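Local coordinates for protein PrimPol AEP domain (PP-N190) (Cyanophage S-2L, PDB 6ZP9) that probably synthesises primers and extends DNA as the archaeo-eukaryotic-type primase-polymerase domain of a phage whose DNA carries 2-aminoadenine in place of adenine, at residues 99-104 / 113-118. Sequence-based numbering, arbitrary orientation. Where two conformers were deposited one is given.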
# COMPACT_ATOMS: atom_id res chain seq x y z
N TRP A 99 -5.24 -14.85 -11.21
CA TRP A 99 -4.01 -14.68 -11.96
C TRP A 99 -3.12 -13.63 -11.30
O TRP A 99 -1.89 -13.80 -11.21
CB TRP A 99 -4.32 -14.29 -13.41
CG TRP A 99 -3.12 -13.81 -14.15
CD1 TRP A 99 -2.17 -14.57 -14.77
CD2 TRP A 99 -2.72 -12.45 -14.33
NE1 TRP A 99 -1.21 -13.76 -15.33
CE2 TRP A 99 -1.52 -12.46 -15.07
CE3 TRP A 99 -3.26 -11.22 -13.93
CZ2 TRP A 99 -0.86 -11.29 -15.43
CZ3 TRP A 99 -2.60 -10.06 -14.28
CH2 TRP A 99 -1.40 -10.10 -15.02
N GLN A 100 -3.72 -12.54 -10.80
CA GLN A 100 -2.95 -11.45 -10.21
C GLN A 100 -2.14 -11.92 -9.01
O GLN A 100 -1.02 -11.43 -8.78
CB GLN A 100 -3.88 -10.32 -9.78
CG GLN A 100 -4.48 -9.54 -10.93
CD GLN A 100 -5.18 -8.30 -10.45
OE1 GLN A 100 -4.68 -7.59 -9.58
NE2 GLN A 100 -6.35 -8.05 -11.00
N VAL A 101 -2.67 -12.87 -8.24
CA VAL A 101 -2.00 -13.29 -7.02
C VAL A 101 -0.63 -13.87 -7.33
O VAL A 101 0.34 -13.61 -6.61
CB VAL A 101 -2.88 -14.29 -6.25
CG1 VAL A 101 -2.10 -14.88 -5.09
CG2 VAL A 101 -4.15 -13.61 -5.77
N GLY A 102 -0.52 -14.66 -8.40
CA GLY A 102 0.73 -15.33 -8.67
C GLY A 102 1.56 -14.77 -9.81
O GLY A 102 2.68 -15.25 -10.05
N ALA A 103 1.06 -13.75 -10.51
CA ALA A 103 1.69 -13.31 -11.75
C ALA A 103 3.06 -12.67 -11.56
O ALA A 103 3.78 -12.47 -12.56
CB ALA A 103 0.77 -12.32 -12.49
N TRP A 104 3.45 -12.32 -10.33
CA TRP A 104 4.79 -11.78 -10.11
C TRP A 104 5.86 -12.79 -10.50
O TRP A 104 6.97 -12.41 -10.90
CB TRP A 104 4.96 -11.38 -8.64
CG TRP A 104 4.60 -12.50 -7.72
CD1 TRP A 104 3.36 -12.75 -7.16
CD2 TRP A 104 5.44 -13.58 -7.30
NE1 TRP A 104 3.41 -13.90 -6.41
CE2 TRP A 104 4.67 -14.43 -6.48
CE3 TRP A 104 6.79 -13.89 -7.53
CZ2 TRP A 104 5.19 -15.59 -5.90
CZ3 TRP A 104 7.30 -15.04 -6.96
CH2 TRP A 104 6.51 -15.88 -6.15
N SER A 113 6.86 -9.84 -0.00
CA SER A 113 6.85 -10.00 1.45
C SER A 113 5.44 -10.30 1.95
O SER A 113 5.25 -11.11 2.86
CB SER A 113 7.40 -8.75 2.13
OG SER A 113 8.74 -8.51 1.75
N PHE A 114 4.44 -9.61 1.39
CA PHE A 114 3.04 -9.91 1.66
C PHE A 114 2.19 -9.33 0.54
O PHE A 114 2.66 -8.54 -0.28
CB PHE A 114 2.58 -9.37 3.02
CG PHE A 114 2.49 -7.87 3.12
CD1 PHE A 114 3.61 -7.12 3.42
CD2 PHE A 114 1.28 -7.22 2.97
CE1 PHE A 114 3.54 -5.75 3.55
CE2 PHE A 114 1.20 -5.83 3.10
CZ PHE A 114 2.34 -5.10 3.39
N GLN A 115 0.94 -9.75 0.51
CA GLN A 115 -0.02 -9.29 -0.47
C GLN A 115 -1.27 -8.81 0.25
O GLN A 115 -1.47 -9.09 1.44
CB GLN A 115 -0.35 -10.40 -1.49
CG GLN A 115 0.89 -10.87 -2.25
CD GLN A 115 0.61 -11.97 -3.23
OE1 GLN A 115 0.32 -13.11 -2.83
NE2 GLN A 115 0.72 -11.67 -4.52
N LEU A 116 -2.10 -8.07 -0.47
CA LEU A 116 -3.29 -7.48 0.13
C LEU A 116 -4.46 -7.61 -0.83
O LEU A 116 -4.36 -7.22 -2.00
CB LEU A 116 -3.05 -6.02 0.49
CG LEU A 116 -4.18 -5.40 1.33
CD1 LEU A 116 -3.61 -4.59 2.47
CD2 LEU A 116 -5.05 -4.53 0.44
N ARG A 117 -5.55 -8.15 -0.33
CA ARG A 117 -6.80 -8.20 -1.07
C ARG A 117 -7.60 -6.96 -0.72
O ARG A 117 -7.91 -6.74 0.45
CB ARG A 117 -7.58 -9.50 -0.71
CG ARG A 117 -8.62 -9.97 -1.70
CD ARG A 117 -8.41 -11.45 -2.07
NE ARG A 117 -8.04 -12.25 -0.91
CZ ARG A 117 -7.29 -13.36 -0.95
NH1 ARG A 117 -7.00 -14.00 0.17
NH2 ARG A 117 -6.83 -13.82 -2.11
N THR A 118 -7.94 -6.13 -1.68
CA THR A 118 -8.56 -4.85 -1.39
C THR A 118 -10.08 -4.92 -1.29
O THR A 118 -10.68 -4.04 -0.66
CB THR A 118 -8.23 -3.82 -2.46
OG1 THR A 118 -8.81 -4.23 -3.70
CG2 THR A 118 -6.72 -3.66 -2.62
O HOH W 1 1.66 -15.10 -4.26
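Gln115 reaches from the strand 114-117 to Val101 on helix 97-102, a small, buried polar contact that ties a short helix to one face of the four-stranded antiparallel sheet 85-90/123-129/114-117/177-179. Its carboxamide does nearly all the work. The side chain leaves the strand with CG anti to the carbonyl carbon (chi1 -60°) and runs on extended, which carries the amide to the Val101 carbonyl. There Gln115 NE2 donates to Val101 O at 2.9 Å, almost straight at 176°, the acceptor lying in the amide plane and the donor on a lone pair of the carbonyl. On the other branch, Gln115 OE1 lies 3.8 Å from Val101 CG1 and takes a hydrogen bond of 2.8 Å from water 1. That water in turn accepts from Trp104 NE1 at 3.0 Å, sitting at the edge of the indole in its plane, and so bridges the two segments a second time. The Trp104 ring stands nearly perpendicular to the amide, with CD1 3.9 Å from Gln115 NE2. Beyond the two segments, His125 ND1 of the neighbouring strand also pairs with Gln115 NE2, and Asn180 ND2 with Gln115 OE1. With two partners on each polar atom, the carboxamide is fixed in rotation, and its buried polarity is met by the backbone carbonyl of Val101, a water and two side chains.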